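PDB 5JXF: Asp/Glu-specific dipeptidyl-peptidase from Flavobacterium psychrophilum, which removes dipeptides from the N-terminus of oligopeptides as a serine-type peptidase of family S46, with strict specificity for an acidic residue at P1. Local coordinates for residues 73-78 / 139-144; 183-188 / 200-205. All coordinates share one frame; numbering follows the deposited sequence.

Interaction 1 of 2, residues 73-78 / 139-144; sequences SLKDAV and TFIVSI
K75 and D76 in a short helical turn of the loop before strand 80-81 face I141 and F140 on strand 138-146, with K75 and I141 6.9 Å apart at their CA atoms. That spacing is too wide for a strand pair. Consecutive i to i+3 backbone bonds close the turn, among them A77 N to L74 O. A water fills the step between the backbones, giving its hydrogens to K75 O and V78 O and accepting from I141 N.

The K75 side chain does most of the bridging. Beyond CG it is nearly extended until chi4 (74°), which turns NZ onto two successive carbonyls. NZ gives hydrogen bonds to I141 O at 2.6 Å and V142 O at 2.8 Å. It comes to V142 O from above the carbonyl plane. The same NZ forms a salt bridge with D76 OD1 at 3.1 Å, on the syn side but tilted well out of the carboxylate plane.

Strand 138-146 is bulged here: V142 and S143 together sit opposite the single residue V202 of strand 197-214, a classic beta bulge. The ammonium group thus grips the strand at the bulge. D76 has further tasks: OD2 accepts from S73 N, and OD1 shares a second water with I141 O. The F140 ring brings its edge to the backbone of the turn, with CE2 3.3 Å from D76 O. F206 and Y261 also meet this ring.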
loop_
_atom_site.group_PDB
_atom_site.type_symbol
_atom_site.label_atom_id
_atom_site.label_comp_id
_atom_site.label_asym_id
_atom_site.label_seq_id
_atom_site.Cartn_x
_atom_site.Cartn_y
_atom_site.Cartn_z
ATOM N N SER A 73 7.180 -37.706 -21.618
ATOM C CA SER A 73 6.082 -37.005 -20.943
ATOM C C SER A 73 6.553 -35.651 -20.413
ATOM O O SER A 73 7.725 -35.301 -20.585
ATOM C CB SER A 73 5.532 -37.841 -19.797
ATOM O OG SER A 73 6.522 -38.007 -18.801
ATOM N N LEU A 74 5.659 -34.910 -19.753
ATOM C CA LEU A 74 6.012 -33.575 -19.247
ATOM C C LEU A 74 7.199 -33.619 -18.301
ATOM O O LEU A 74 8.029 -32.719 -18.321
ATOM C CB LEU A 74 4.819 -32.910 -18.534
ATOM C CG LEU A 74 3.655 -32.549 -19.460
ATOM C CD1 LEU A 74 2.687 -31.557 -18.793
ATOM C CD2 LEU A 74 4.175 -31.982 -20.759
ATOM N N LYS A 75 7.295 -34.683 -17.498
ATOM C CA LYS A 75 8.331 -34.759 -16.463
ATOM C C LYS A 75 9.733 -34.664 -17.062
ATOM O O LYS A 75 10.649 -34.143 -16.422
ATOM C CB LYS A 75 8.199 -36.048 -15.632
ATOM C CG LYS A 75 8.719 -37.305 -16.312
ATOM C CD LYS A 75 9.104 -38.361 -15.291
ATOM C CE LYS A 75 9.440 -39.684 -15.960
ATOM N NZ LYS A 75 10.765 -39.657 -16.635
ATOM N N ASP A 76 9.884 -35.165 -18.288
ATOM C CA ASP A 76 11.144 -35.076 -19.029
ATOM C C ASP A 76 11.568 -33.657 -19.375
ATOM O O ASP A 76 12.721 -33.411 -19.707
ATOM C CB ASP A 76 11.045 -35.901 -20.311
ATOM C CG ASP A 76 10.898 -37.396 -20.018
ATOM O OD1 ASP A 76 11.575 -37.875 -19.080
ATOM O OD2 ASP A 76 10.079 -38.065 -20.676
ATOM N N ALA A 77 10.635 -32.717 -19.285
ATOM C CA ALA A 77 10.947 -31.337 -19.604
ATOM C C ALA A 77 11.097 -30.467 -18.338
ATOM O O ALA A 77 11.326 -29.251 -18.438
ATOM C CB ALA A 77 9.873 -30.768 -20.530
ATOM N N VAL A 78 10.969 -31.077 -17.159
ATOM C CA VAL A 78 11.043 -30.313 -15.905
ATOM C C VAL A 78 12.093 -30.837 -14.912
ATOM O O VAL A 78 11.789 -31.600 -13.992
ATOM C CB VAL A 78 9.669 -30.268 -15.213
ATOM C CG1 VAL A 78 9.698 -29.301 -14.041
ATOM C CG2 VAL A 78 8.592 -29.810 -16.221
ATOM N N THR A 139 18.926 -31.843 -12.544
ATOM C CA THR A 139 18.562 -33.240 -12.388
ATOM C C THR A 139 17.236 -33.616 -13.034
ATOM O O THR A 139 16.193 -33.066 -12.682
ATOM C CB THR A 139 18.473 -33.597 -10.894
ATOM O OG1 THR A 139 19.738 -33.357 -10.262
ATOM C CG2 THR A 139 18.043 -35.052 -10.716
ATOM N N PHE A 140 17.267 -34.575 -13.950
ATOM C CA PHE A 140 16.047 -35.105 -14.548
ATOM C C PHE A 140 15.528 -36.343 -13.843
ATOM O O PHE A 140 16.312 -37.203 -13.412
ATOM C CB PHE A 140 16.285 -35.414 -16.032
ATOM C CG PHE A 140 16.493 -34.189 -16.859
ATOM C CD1 PHE A 140 17.724 -33.559 -16.889
ATOM C CD2 PHE A 140 15.450 -33.650 -17.591
ATOM C CE1 PHE A 140 17.927 -32.409 -17.662
ATOM C CE2 PHE A 140 15.634 -32.505 -18.359
ATOM C CZ PHE A 140 16.881 -31.884 -18.395
ATOM N N ILE A 141 14.205 -36.436 -13.713
ATOM C CA ILE A 141 13.600 -37.625 -13.120
ATOM C C ILE A 141 13.301 -38.712 -14.169
ATOM O O ILE A 141 12.539 -38.490 -15.126
ATOM C CB ILE A 141 12.294 -37.311 -12.383
ATOM C CG1 ILE A 141 12.529 -36.270 -11.279
ATOM C CG2 ILE A 141 11.732 -38.612 -11.771
ATOM C CD1 ILE A 141 13.679 -36.628 -10.352
ATOM N N VAL A 142 13.920 -39.879 -13.996
ATOM C CA VAL A 142 13.686 -41.016 -14.903
ATOM C C VAL A 142 12.432 -41.758 -14.476
ATOM O O VAL A 142 11.562 -42.038 -15.287
ATOM C CB VAL A 142 14.905 -41.988 -14.922
ATOM C CG1 VAL A 142 14.648 -43.203 -15.860
ATOM C CG2 VAL A 142 16.162 -41.216 -15.388
ATOM N N SER A 143 12.316 -42.042 -13.184
ATOM C CA SER A 143 11.211 -42.855 -12.697
ATOM C C SER A 143 10.999 -42.655 -11.204
ATOM O O SER A 143 11.916 -42.269 -10.491
ATOM C CB SER A 143 11.469 -44.343 -12.989
ATOM O OG SER A 143 12.463 -44.863 -12.122
ATOM N N ILE A 144 9.780 -42.937 -10.755
ATOM C CA ILE A 144 9.343 -42.733 -9.379
ATOM C C ILE A 144 8.887 -44.071 -8.789
ATOM O O ILE A 144 7.887 -44.641 -9.226
ATOM C CB ILE A 144 8.204 -41.707 -9.323
ATOM C CG1 ILE A 144 8.696 -40.350 -9.845
ATOM C CG2 ILE A 144 7.662 -41.545 -7.911
ATOM C CD1 ILE A 144 7.595 -39.329 -10.040
HETATM O O HOH W 1 12.736 -34.272 -14.464
HETATM O O HOH W 2 13.245 -37.077 -17.124
#

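Interaction 2 of 2, residues 183-188 / 200-205; sequences AWQENK and LFVTEV
W184 and E204 come together through their first torsions. W184 holds CG between its backbone N and carbonyl carbon (chi1 59°), which swings the indole across to the neighbouring strand. E204 places CG anti to its carbonyl carbon (chi1 -57°) and runs on extended. Its OE2 accepts from W184 NE1 at 2.7 Å and from Q185 NE2 at 3.2 Å. The indole N-H reaches OE2 from above the carboxylate plane, although OE2 lies in the ring plane. The amide N-H comes almost straight, at 175°, onto the anti lone pair. Replacing E204 by an alanine would probably leave W184 NE1 and Q185 NE2 without their shared acceptor. Q185 OE1 is held by E182 N.

Further along, E186 N bonds to T203 O, and E186 O accepts from both T203 N at 2.8 Å and T203 OG1 at 3.1 Å. The hydroxyl comes from above the carbonyl plane. K188 and F201 form the next hydrogen-bonded pair. Between the E186-T203 and K188-F201 pairs, N187 and V202 form a non-hydrogen-bonded pair, with N187 OD1 3.4 Å from V202 CG2. This buried oxygen has no polar partner, while N187 ND2 is held by T176 O and F179 O. A water links W184 O, E186 OE2 and V205 N. Strands 186-192 and 197-214 form a beta hairpin within the larger antiparallel sheet.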
loop_
_atom_site.group_PDB
_atom_site.type_symbol
_atom_site.label_atom_id
_atom_site.label_comp_id
_atom_site.label_asym_id
_atom_site.label_seq_id
_atom_site.Cartn_x
_atom_site.Cartn_y
_atom_site.Cartn_z
ATOM N N ALA A 183 24.115 -46.954 -15.818
ATOM C CA ALA A 183 25.402 -46.556 -15.242
ATOM C C ALA A 183 25.541 -45.046 -15.032
ATOM O O ALA A 183 26.306 -44.602 -14.182
ATOM C CB ALA A 183 26.527 -47.033 -16.117
ATOM N N TRP A 184 24.834 -44.263 -15.831
ATOM C CA TRP A 184 25.034 -42.825 -15.819
ATOM C C TRP A 184 24.033 -42.172 -14.874
ATOM O O TRP A 184 24.061 -40.958 -14.633
ATOM C CB TRP A 184 24.934 -42.258 -17.247
ATOM C CG TRP A 184 23.633 -42.503 -17.946
ATOM C CD1 TRP A 184 22.521 -41.695 -17.917
ATOM C CD2 TRP A 184 23.302 -43.609 -18.805
ATOM N NE1 TRP A 184 21.524 -42.239 -18.685
ATOM C CE2 TRP A 184 21.973 -43.407 -19.247
ATOM C CE3 TRP A 184 23.994 -44.743 -19.242
ATOM C CZ2 TRP A 184 21.322 -44.302 -20.105
ATOM C CZ3 TRP A 184 23.349 -45.639 -20.098
ATOM C CH2 TRP A 184 22.026 -45.410 -20.521
ATOM N N GLN A 185 23.174 -43.006 -14.310
ATOM C CA GLN A 185 22.105 -42.544 -13.470
ATOM C C GLN A 185 22.414 -42.727 -12.000
ATOM O O GLN A 185 23.349 -43.446 -11.632
ATOM C CB GLN A 185 20.807 -43.271 -13.821
ATOM C CG GLN A 185 20.369 -43.032 -15.264
ATOM C CD GLN A 185 19.231 -43.946 -15.692
ATOM O OE1 GLN A 185 18.957 -44.990 -15.065
ATOM N NE2 GLN A 185 18.564 -43.567 -16.769
ATOM N N GLU A 186 21.591 -42.092 -11.175
ATOM C CA GLU A 186 21.732 -42.098 -9.719
ATOM C C GLU A 186 20.392 -42.321 -9.031
ATOM O O GLU A 186 19.351 -41.839 -9.489
ATOM C CB GLU A 186 22.336 -40.784 -9.224
ATOM C CG GLU A 186 23.806 -40.620 -9.521
ATOM C CD GLU A 186 24.269 -39.193 -9.316
ATOM O OE1 GLU A 186 24.049 -38.647 -8.199
ATOM O OE2 GLU A 186 24.841 -38.622 -10.280
ATOM N N ASN A 187 20.434 -43.052 -7.923
ATOM C CA ASN A 187 19.269 -43.250 -7.089
ATOM C C ASN A 187 19.287 -42.310 -5.899
ATOM O O ASN A 187 20.358 -41.959 -5.407
ATOM C CB ASN A 187 19.209 -44.695 -6.631
ATOM C CG ASN A 187 18.981 -45.624 -7.780
ATOM O OD1 ASN A 187 18.468 -45.195 -8.820
ATOM N ND2 ASN A 187 19.370 -46.895 -7.628
ATOM N N LYS A 188 18.094 -41.899 -5.468
ATOM C CA LYS A 188 17.896 -41.031 -4.303
ATOM C C LYS A 188 16.585 -41.409 -3.639
ATOM O O LYS A 188 15.540 -41.313 -4.268
ATOM C CB LYS A 188 17.872 -39.547 -4.704
ATOM C CG LYS A 188 17.544 -38.595 -3.554
ATOM C CD LYS A 188 18.523 -38.777 -2.399
ATOM C CE LYS A 188 18.370 -37.691 -1.341
ATOM N NZ LYS A 188 19.397 -37.866 -0.275
ATOM N N LEU A 200 11.817 -44.036 -4.002
ATOM C CA LEU A 200 13.100 -43.882 -4.679
ATOM C C LEU A 200 12.949 -43.289 -6.062
ATOM O O LEU A 200 12.123 -43.726 -6.860
ATOM C CB LEU A 200 13.831 -45.234 -4.786
ATOM C CG LEU A 200 15.166 -45.254 -5.552
ATOM C CD1 LEU A 200 16.077 -46.346 -4.999
ATOM C CD2 LEU A 200 14.994 -45.440 -7.057
ATOM N N PHE A 201 13.816 -42.326 -6.347
ATOM C CA PHE A 201 13.857 -41.642 -7.621
ATOM C C PHE A 201 15.128 -42.016 -8.360
ATOM O O PHE A 201 16.237 -41.767 -7.881
ATOM C CB PHE A 201 13.790 -40.115 -7.422
ATOM C CG PHE A 201 12.470 -39.628 -6.898
ATOM C CD1 PHE A 201 12.110 -39.845 -5.575
ATOM C CD2 PHE A 201 11.602 -38.925 -7.720
ATOM C CE1 PHE A 201 10.893 -39.386 -5.081
ATOM C CE2 PHE A 201 10.385 -38.469 -7.240
ATOM C CZ PHE A 201 10.029 -38.696 -5.917
ATOM N N VAL A 202 14.953 -42.637 -9.518
ATOM C CA VAL A 202 16.043 -42.813 -10.453
ATOM C C VAL A 202 16.188 -41.502 -11.207
ATOM O O VAL A 202 15.201 -40.940 -11.680
ATOM C CB VAL A 202 15.789 -43.951 -11.456
ATOM C CG1 VAL A 202 16.931 -44.008 -12.449
ATOM C CG2 VAL A 202 15.620 -45.290 -10.735
ATOM N N THR A 203 17.418 -41.023 -11.328
ATOM C CA THR A 203 17.645 -39.702 -11.870
ATOM C C THR A 203 18.884 -39.654 -12.720
ATOM O O THR A 203 19.772 -40.537 -12.629
ATOM C CB THR A 203 17.813 -38.641 -10.752
ATOM O OG1 THR A 203 19.082 -38.832 -10.112
ATOM C CG2 THR A 203 16.690 -38.742 -9.713
ATOM N N GLU A 204 18.928 -38.630 -13.559
ATOM C CA GLU A 204 20.113 -38.278 -14.327
ATOM C C GLU A 204 20.573 -36.883 -13.905
ATOM O O GLU A 204 19.848 -35.903 -14.067
ATOM C CB GLU A 204 19.834 -38.314 -15.834
ATOM C CG GLU A 204 19.309 -39.647 -16.344
ATOM C CD GLU A 204 19.282 -39.717 -17.873
ATOM O OE1 GLU A 204 19.332 -38.638 -18.528
ATOM O OE2 GLU A 204 19.211 -40.852 -18.414
ATOM N N VAL A 205 21.788 -36.803 -13.376
ATOM C CA VAL A 205 22.323 -35.537 -12.901
ATOM C C VAL A 205 23.293 -34.930 -13.882
ATOM O O VAL A 205 24.419 -35.403 -14.025
ATOM C CB VAL A 205 23.027 -35.717 -11.558
ATOM C CG1 VAL A 205 23.419 -34.347 -10.974
ATOM C CG2 VAL A 205 22.121 -36.473 -10.608
HETATM O O HOH W 3 23.350 -38.869 -12.970
#

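Interactions 1 and 2 meet in one antiparallel sheet, where strands 138-146 and 197-214 are neighbours. They lie about 11 Å apart, centre to centre. V142 N is 2.9 Å from V202 O, and F140 N is 2.9 Å from E204 O, both probable hydrogen bonds. Strand 138-146 thus lies between the turn of interaction 1 and the strand 200-205 of interaction 2. Interaction 1 is buried and fastens a loop to strand carbonyls with one lysine, an acid and waters. Interaction 2 is partly buried. It is a regular strand ladder, with the E204 carboxylate taking N-H groups from W184 and Q185. Both lie away from the catalytic residues and the dipeptide pocket.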